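Local structure of putative uncharacterized protein (Toxoplasma gondii, 4FBD) at residues L115-I121 with L131-P136; I200-R204 with L217-Y222. The protein is of unknown function and belongs to the DUF3228 family of conserved hypothetical proteins, with two copies making up the assembly. All blocks are in the same frame, centred on the assembly; numbering follows the deposited sequence.

Contact 1: residues L115-I121 with L131-P136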
loop_
_atom_site.group_PDB
_atom_site.type_symbol
_atom_site.label_atom_id
_atom_site.label_comp_id
_atom_site.label_asym_id
_atom_site.label_seq_id
_atom_site.Cartn_x
_atom_site.Cartn_y
_atom_site.Cartn_z
ATOM N N LEU A 115 8.997 -14.190 -7.949
ATOM C CA LEU A 115 9.632 -14.584 -6.697
ATOM C C LEU A 115 9.198 -13.736 -5.502
ATOM O O LEU A 115 9.448 -14.105 -4.363
ATOM C CB LEU A 115 11.148 -14.502 -6.851
ATOM C CG LEU A 115 11.726 -15.443 -7.903
ATOM C CD1 LEU A 115 13.264 -15.283 -7.968
ATOM C CD2 LEU A 115 11.287 -16.941 -7.570
ATOM N N LEU A 116 8.572 -12.598 -5.781
ATOM C CA LEU A 116 8.051 -11.685 -4.762
ATOM C C LEU A 116 6.997 -12.397 -3.959
ATOM O O LEU A 116 6.339 -13.291 -4.460
ATOM C CB LEU A 116 7.398 -10.431 -5.409
ATOM C CG LEU A 116 8.302 -9.388 -6.080
ATOM C CD1 LEU A 116 7.541 -8.473 -7.027
ATOM C CD2 LEU A 116 9.140 -8.525 -5.082
ATOM N N ARG A 117 6.888 -12.025 -2.690
ATOM C CA ARG A 117 5.885 -12.545 -1.791
ATOM C C ARG A 117 5.260 -11.326 -1.156
ATOM O O ARG A 117 5.865 -10.257 -1.138
ATOM C CB ARG A 117 6.506 -13.473 -0.747
ATOM C CG ARG A 117 7.028 -14.790 -1.324
ATOM C CD ARG A 117 5.904 -15.616 -1.831
ATOM N NE ARG A 117 6.334 -16.867 -2.468
ATOM C CZ ARG A 117 6.487 -17.076 -3.775
ATOM N NH1 ARG A 117 6.311 -16.116 -4.681
ATOM N NH2 ARG A 117 6.846 -18.274 -4.177
ATOM N N SER A 118 4.047 -11.456 -0.658
ATOM C CA SER A 118 3.368 -10.309 -0.065
ATOM C C SER A 118 2.467 -10.712 1.076
ATOM O O SER A 118 2.033 -11.873 1.177
ATOM C CB SER A 118 2.528 -9.628 -1.123
ATOM O OG SER A 118 1.513 -10.503 -1.607
ATOM N N GLY A 119 2.172 -9.743 1.934
ATOM C CA GLY A 119 1.285 -9.991 3.056
ATOM C C GLY A 119 1.088 -8.767 3.907
ATOM O O GLY A 119 1.664 -7.716 3.642
ATOM N N TYR A 120 0.263 -8.908 4.934
ATOM C CA TYR A 120 0.015 -7.825 5.850
ATOM C C TYR A 120 0.984 -7.939 7.017
ATOM O O TYR A 120 1.015 -8.945 7.714
ATOM C CB TYR A 120 -1.438 -7.832 6.287
ATOM C CG TYR A 120 -2.328 -7.382 5.184
ATOM C CD1 TYR A 120 -2.736 -8.260 4.184
ATOM C CD2 TYR A 120 -2.742 -6.049 5.102
ATOM C CE1 TYR A 120 -3.536 -7.813 3.133
ATOM C CE2 TYR A 120 -3.566 -5.617 4.085
ATOM C CZ TYR A 120 -3.941 -6.493 3.093
ATOM O OH TYR A 120 -4.763 -6.047 2.082
ATOM N N ILE A 121 1.774 -6.900 7.201
ATOM C CA ILE A 121 2.778 -6.878 8.213
ATOM C C ILE A 121 2.667 -5.616 9.016
ATOM O O ILE A 121 2.356 -4.554 8.476
ATOM C CB ILE A 121 4.179 -6.827 7.604
ATOM C CG1 ILE A 121 4.370 -7.893 6.510
ATOM C CG2 ILE A 121 5.216 -7.003 8.724
ATOM C CD1 ILE A 121 4.335 -9.318 7.026
ATOM N N LEU A 131 -0.307 -4.004 3.785
ATOM C CA LEU A 131 0.150 -4.817 2.684
ATOM C C LEU A 131 1.578 -4.412 2.332
ATOM O O LEU A 131 1.877 -3.259 2.158
ATOM C CB LEU A 131 -0.769 -4.648 1.480
ATOM C CG LEU A 131 -0.511 -5.599 0.300
ATOM C CD1 LEU A 131 -0.531 -7.024 0.755
ATOM C CD2 LEU A 131 -1.536 -5.397 -0.813
ATOM N N THR A 132 2.438 -5.398 2.205
ATOM C CA THR A 132 3.854 -5.172 1.953
ATOM C C THR A 132 4.302 -6.261 1.022
ATOM O O THR A 132 3.720 -7.353 1.045
ATOM C CB THR A 132 4.616 -5.334 3.276
ATOM O OG1 THR A 132 3.975 -4.518 4.275
ATOM C CG2 THR A 132 6.071 -4.940 3.139
ATOM N N ARG A 133 5.290 -5.971 0.171
ATOM C CA ARG A 133 5.843 -7.014 -0.698
ATOM C C ARG A 133 7.343 -7.045 -0.562
ATOM O O ARG A 133 7.995 -6.012 -0.310
ATOM C CB ARG A 133 5.449 -6.823 -2.141
ATOM C CG ARG A 133 5.969 -5.616 -2.840
ATOM C CD ARG A 133 5.505 -5.639 -4.263
ATOM N NE ARG A 133 5.974 -4.476 -5.017
ATOM C CZ ARG A 133 5.718 -4.264 -6.301
ATOM N NH1 ARG A 133 5.020 -5.124 -6.998
ATOM N NH2 ARG A 133 6.181 -3.172 -6.896
ATOM N N TRP A 134 7.905 -8.214 -0.768
ATOM C CA TRP A 134 9.328 -8.378 -0.620
ATOM C C TRP A 134 9.870 -9.586 -1.364
ATOM O O TRP A 134 9.131 -10.473 -1.749
ATOM C CB TRP A 134 9.640 -8.558 0.864
ATOM C CG TRP A 134 9.004 -9.806 1.412
ATOM C CD1 TRP A 134 9.544 -11.042 1.413
ATOM C CD2 TRP A 134 7.698 -9.944 1.998
ATOM N NE1 TRP A 134 8.677 -11.948 1.970
ATOM C CE2 TRP A 134 7.536 -11.302 2.341
ATOM C CE3 TRP A 134 6.666 -9.057 2.281
ATOM C CZ2 TRP A 134 6.380 -11.796 2.936
ATOM C CZ3 TRP A 134 5.504 -9.550 2.895
ATOM C CH2 TRP A 134 5.375 -10.902 3.205
ATOM N N PHE A 135 11.177 -9.597 -1.549
ATOM C CA PHE A 135 11.891 -10.753 -2.096
ATOM C C PHE A 135 12.419 -11.503 -0.890
ATOM O O PHE A 135 13.084 -10.928 -0.030
ATOM C CB PHE A 135 13.111 -10.364 -2.929
ATOM C CG PHE A 135 12.788 -9.833 -4.269
ATOM C CD1 PHE A 135 12.293 -10.651 -5.233
ATOM C CD2 PHE A 135 13.048 -8.519 -4.587
ATOM C CE1 PHE A 135 11.998 -10.171 -6.506
ATOM C CE2 PHE A 135 12.782 -8.041 -5.843
ATOM C CZ PHE A 135 12.245 -8.864 -6.809
ATOM N N PRO A 136 12.145 -12.793 -0.828
ATOM C CA PRO A 136 12.659 -13.576 0.264
ATOM C C PRO A 136 14.130 -13.887 0.073
ATOM O O PRO A 136 14.672 -13.696 -1.020
ATOM C CB PRO A 136 11.816 -14.846 0.240
ATOM C CG PRO A 136 11.002 -14.804 -0.967
ATOM C CD PRO A 136 11.150 -13.498 -1.642
#
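Arg117 and Trp134 face each other as an antiparallel hydrogen-bonded pair. Arg117 N gives its hydrogen to Trp134 O at 2.9 Å, and Trp134 N returns a bond of like length to Arg117 O. Gly119 and Thr132 form the second such pair. Gly119 N reaches Thr132 O at 3.0 Å. The return bond, Thr132 N to Gly119 O, is shorter at 2.8 Å but more bent, with 141° at the hydrogen. Ser118 with Arg133 and Tyr120 with Leu131 are the non-hydrogen-bonded pairs between and beyond. Arg133 NH1 bonds to Ser118 OG of the second subunit, and Ser118 OG in turn takes a bond from Arg133 NH1 of that subunit, while Arg133 NH2 bonds to Trp229 O.

The Trp134 indole folds back over the partner strand. Its CG stands between the backbone N and the carbonyl carbon (chi1 63°), which lays one ring face over the peptide of Arg117 and Ser118. Arg117 O sits above that face, toward the rim. The far end of the ring reaches Gly119, where Trp134 CZ3 lies 3.5 Å from Gly119 N. Trp134 NE1 bonds to Lys238 O, which fixes the ring from its other end.

Leu116 and Phe135 make a CH-pi contact near the start of the hairpin's first strand. Leu116 CD2 stands over the middle of the Phe135 ring, 3.5 Å from its centroid and 10° off the normal. At the turn end, Leu131 CB lies over one face of the Tyr120 ring, 4.2 Å from its centroid. Pro136 takes the N-cap position before helix 137-140. The whole is a beta hairpin at the edge of a four-stranded mixed sheet, with strand 117-121 outermost within the chain.

Contact 2: residues I200-R204 with L217-Y222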
loop_
_atom_site.group_PDB
_atom_site.type_symbol
_atom_site.label_atom_id
_atom_site.label_comp_id
_atom_site.label_asym_id
_atom_site.label_seq_id
_atom_site.Cartn_x
_atom_site.Cartn_y
_atom_site.Cartn_z
ATOM N N ILE A 200 3.073 3.413 1.620
ATOM C CA ILE A 200 2.214 3.158 2.758
ATOM C C ILE A 200 2.697 3.940 3.967
ATOM O O ILE A 200 1.895 4.445 4.742
ATOM C CB ILE A 200 2.103 1.638 3.065
ATOM C CG1 ILE A 200 1.051 1.375 4.143
ATOM C CG2 ILE A 200 3.448 1.047 3.496
ATOM C CD1 ILE A 200 -0.370 1.694 3.716
ATOM N N THR A 201 4.002 4.081 4.111
ATOM C CA THR A 201 4.539 4.804 5.254
ATOM C C THR A 201 4.031 6.223 5.162
ATOM O O THR A 201 3.646 6.801 6.165
ATOM C CB THR A 201 6.089 4.776 5.285
ATOM O OG1 THR A 201 6.554 3.420 5.199
ATOM C CG2 THR A 201 6.645 5.406 6.564
ATOM N N MET A 202 3.992 6.778 3.948
ATOM C CA MET A 202 3.501 8.155 3.764
ATOM C C MET A 202 2.033 8.286 4.159
ATOM O O MET A 202 1.645 9.275 4.791
ATOM C CB MET A 202 3.681 8.634 2.328
ATOM C CG MET A 202 5.143 8.749 1.883
ATOM S SD MET A 202 5.297 9.503 0.242
ATOM C CE MET A 202 4.271 10.958 0.511
ATOM N N LEU A 203 1.228 7.287 3.792
ATOM C CA LEU A 203 -0.197 7.274 4.152
ATOM C C LEU A 203 -0.385 7.159 5.668
ATOM O O LEU A 203 -1.124 7.943 6.250
ATOM C CB LEU A 203 -0.938 6.132 3.461
ATOM C CG LEU A 203 -0.887 6.164 1.930
ATOM C CD1 LEU A 203 -1.599 4.952 1.370
ATOM C CD2 LEU A 203 -1.493 7.454 1.374
ATOM N N ARG A 204 0.291 6.193 6.299
ATOM C CA ARG A 204 0.178 6.012 7.753
ATOM C C ARG A 204 0.599 7.291 8.524
ATOM O O ARG A 204 0.089 7.552 9.614
ATOM C CB ARG A 204 0.983 4.778 8.220
ATOM C CG ARG A 204 0.868 4.453 9.718
ATOM C CD ARG A 204 1.612 3.167 10.138
ATOM N NE ARG A 204 2.961 3.125 9.578
ATOM C CZ ARG A 204 3.389 2.267 8.655
ATOM N NH1 ARG A 204 2.618 1.281 8.212
ATOM N NH2 ARG A 204 4.630 2.361 8.206
ATOM N N LEU A 217 -1.165 14.750 2.979
ATOM C CA LEU A 217 -0.253 14.084 2.081
ATOM C C LEU A 217 0.293 14.999 0.968
ATOM O O LEU A 217 -0.459 15.747 0.342
ATOM C CB LEU A 217 -0.990 12.923 1.412
ATOM C CG LEU A 217 -0.194 12.055 0.441
ATOM C CD1 LEU A 217 0.909 11.261 1.186
ATOM C CD2 LEU A 217 -1.146 11.119 -0.304
ATOM N N ASP A 218 1.602 14.928 0.737
ATOM C CA ASP A 218 2.239 15.644 -0.364
ATOM C C ASP A 218 2.080 14.680 -1.542
ATOM O O ASP A 218 2.893 13.791 -1.735
ATOM C CB ASP A 218 3.706 15.919 -0.049
ATOM C CG ASP A 218 4.480 16.452 -1.243
ATOM O OD1 ASP A 218 3.980 16.352 -2.391
ATOM O OD2 ASP A 218 5.610 16.953 -1.035
ATOM N N ARG A 219 1.022 14.857 -2.312
ATOM C CA ARG A 219 0.724 13.954 -3.414
ATOM C C ARG A 219 1.854 13.776 -4.426
ATOM O O ARG A 219 2.037 12.678 -4.938
ATOM C CB ARG A 219 -0.610 14.351 -4.046
ATOM C CG ARG A 219 -1.740 14.160 -3.023
ATOM C CD ARG A 219 -3.111 14.690 -3.437
ATOM N NE ARG A 219 -4.069 14.428 -2.367
ATOM C CZ ARG A 219 -4.899 13.393 -2.343
ATOM N NH1 ARG A 219 -4.935 12.536 -3.352
ATOM N NH2 ARG A 219 -5.718 13.228 -1.320
ATOM N N GLU A 220 2.616 14.826 -4.711
ATOM C CA GLU A 220 3.746 14.685 -5.633
ATOM C C GLU A 220 4.867 13.810 -5.082
ATOM O O GLU A 220 5.477 13.069 -5.830
ATOM C CB GLU A 220 4.241 16.044 -6.111
ATOM C CG GLU A 220 3.270 16.680 -7.100
ATOM C CD GLU A 220 3.715 18.050 -7.592
ATOM O OE1 GLU A 220 4.603 18.680 -6.962
ATOM O OE2 GLU A 220 3.157 18.511 -8.618
ATOM N N ALA A 221 5.115 13.879 -3.776
ATOM C CA ALA A 221 6.133 13.040 -3.153
ATOM C C ALA A 221 5.619 11.615 -3.140
ATOM O O ALA A 221 6.385 10.680 -3.361
ATOM C CB ALA A 221 6.479 13.513 -1.719
ATOM N N TYR A 222 4.319 11.443 -2.892
ATOM C CA TYR A 222 3.725 10.112 -2.929
ATOM C C TYR A 222 3.915 9.493 -4.317
ATOM O O TYR A 222 4.347 8.345 -4.419
ATOM C CB TYR A 222 2.228 10.148 -2.551
ATOM C CG TYR A 222 1.557 8.776 -2.502
ATOM C CD1 TYR A 222 1.559 7.999 -1.344
ATOM C CD2 TYR A 222 0.912 8.271 -3.607
ATOM C CE1 TYR A 222 0.942 6.743 -1.313
ATOM C CE2 TYR A 222 0.303 7.036 -3.586
ATOM C CZ TYR A 222 0.313 6.275 -2.439
ATOM O OH TYR A 222 -0.308 5.035 -2.476
#
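Met202 reaches across to Leu217 and Tyr222 through a chain that is extended at chi2 (-173°) and bent only at chi3 (50°). The bend turns CE toward the start of the opposite helix. Tyr222 meets it with CG opposite the backbone N (chi1 -177°), which carries the ring over to Leu203. The C-terminal turn of helix 199-204 packs on the N-terminal turn of helix 219-229, which Asp218 caps, and on the residues that lead into it. No hydrogen bond joins the two segments, so apolar contacts carry the interface.

As the N-cap of the second helix, Asp218 accepts through OD1 from Ala221 N at 3.1 Å, with the donor well above the carboxylate plane. The backbone of this first turn is also closed by Tyr222 N to Asp218 O. The methionine end lies against this turn. Met202 SD comes 3.6 Å from Tyr222 CA, and Ala221 CB and Tyr222 CB also border the methyl Met202 CE.

Leu203 covers the other part of the interface. Its CD2 approaches Tyr222 CE1 at 3.7 Å, obliquely to the ring. The same methyl also touches Leu217 CD2 at 4.0 Å, so one branch of Leu203 serves both partners. Met202 CB comes to the ring of Tyr222 from a different direction, at its edge and near its plane. The polar end of the tyrosine is held from outside: Tyr222 OH bonds to Pro129 O of the second subunit. Leu217 packs on Leu128 of that subunit, and Leu203 on its Ile200. The Met202 and Leu217 side chains cross at about a right angle, and their closest atoms, Met202 CE and Leu217 CD1, are 3.4 Å apart.

Both segments of contact 1 come earlier in the chain than those of contact 2. Their centres are about 20 Å apart. Their nearest atoms come to about 5 Å, but the contacts do not touch. Contact 1 lies in the four-stranded mixed sheet, within hairpin 117-121/130-135. Contact 2 joins helices 199-204 and 219-229. Strand 130-135 links the two regions, because Ile200 and Arg204 pack on its Val130. Strand 232-235, which follows helix 219-229, is the neighbour of strand 130-135 in that sheet. Both contacts reach the second subunit, which is consistent with this part of the chain contributing to the dimer interface.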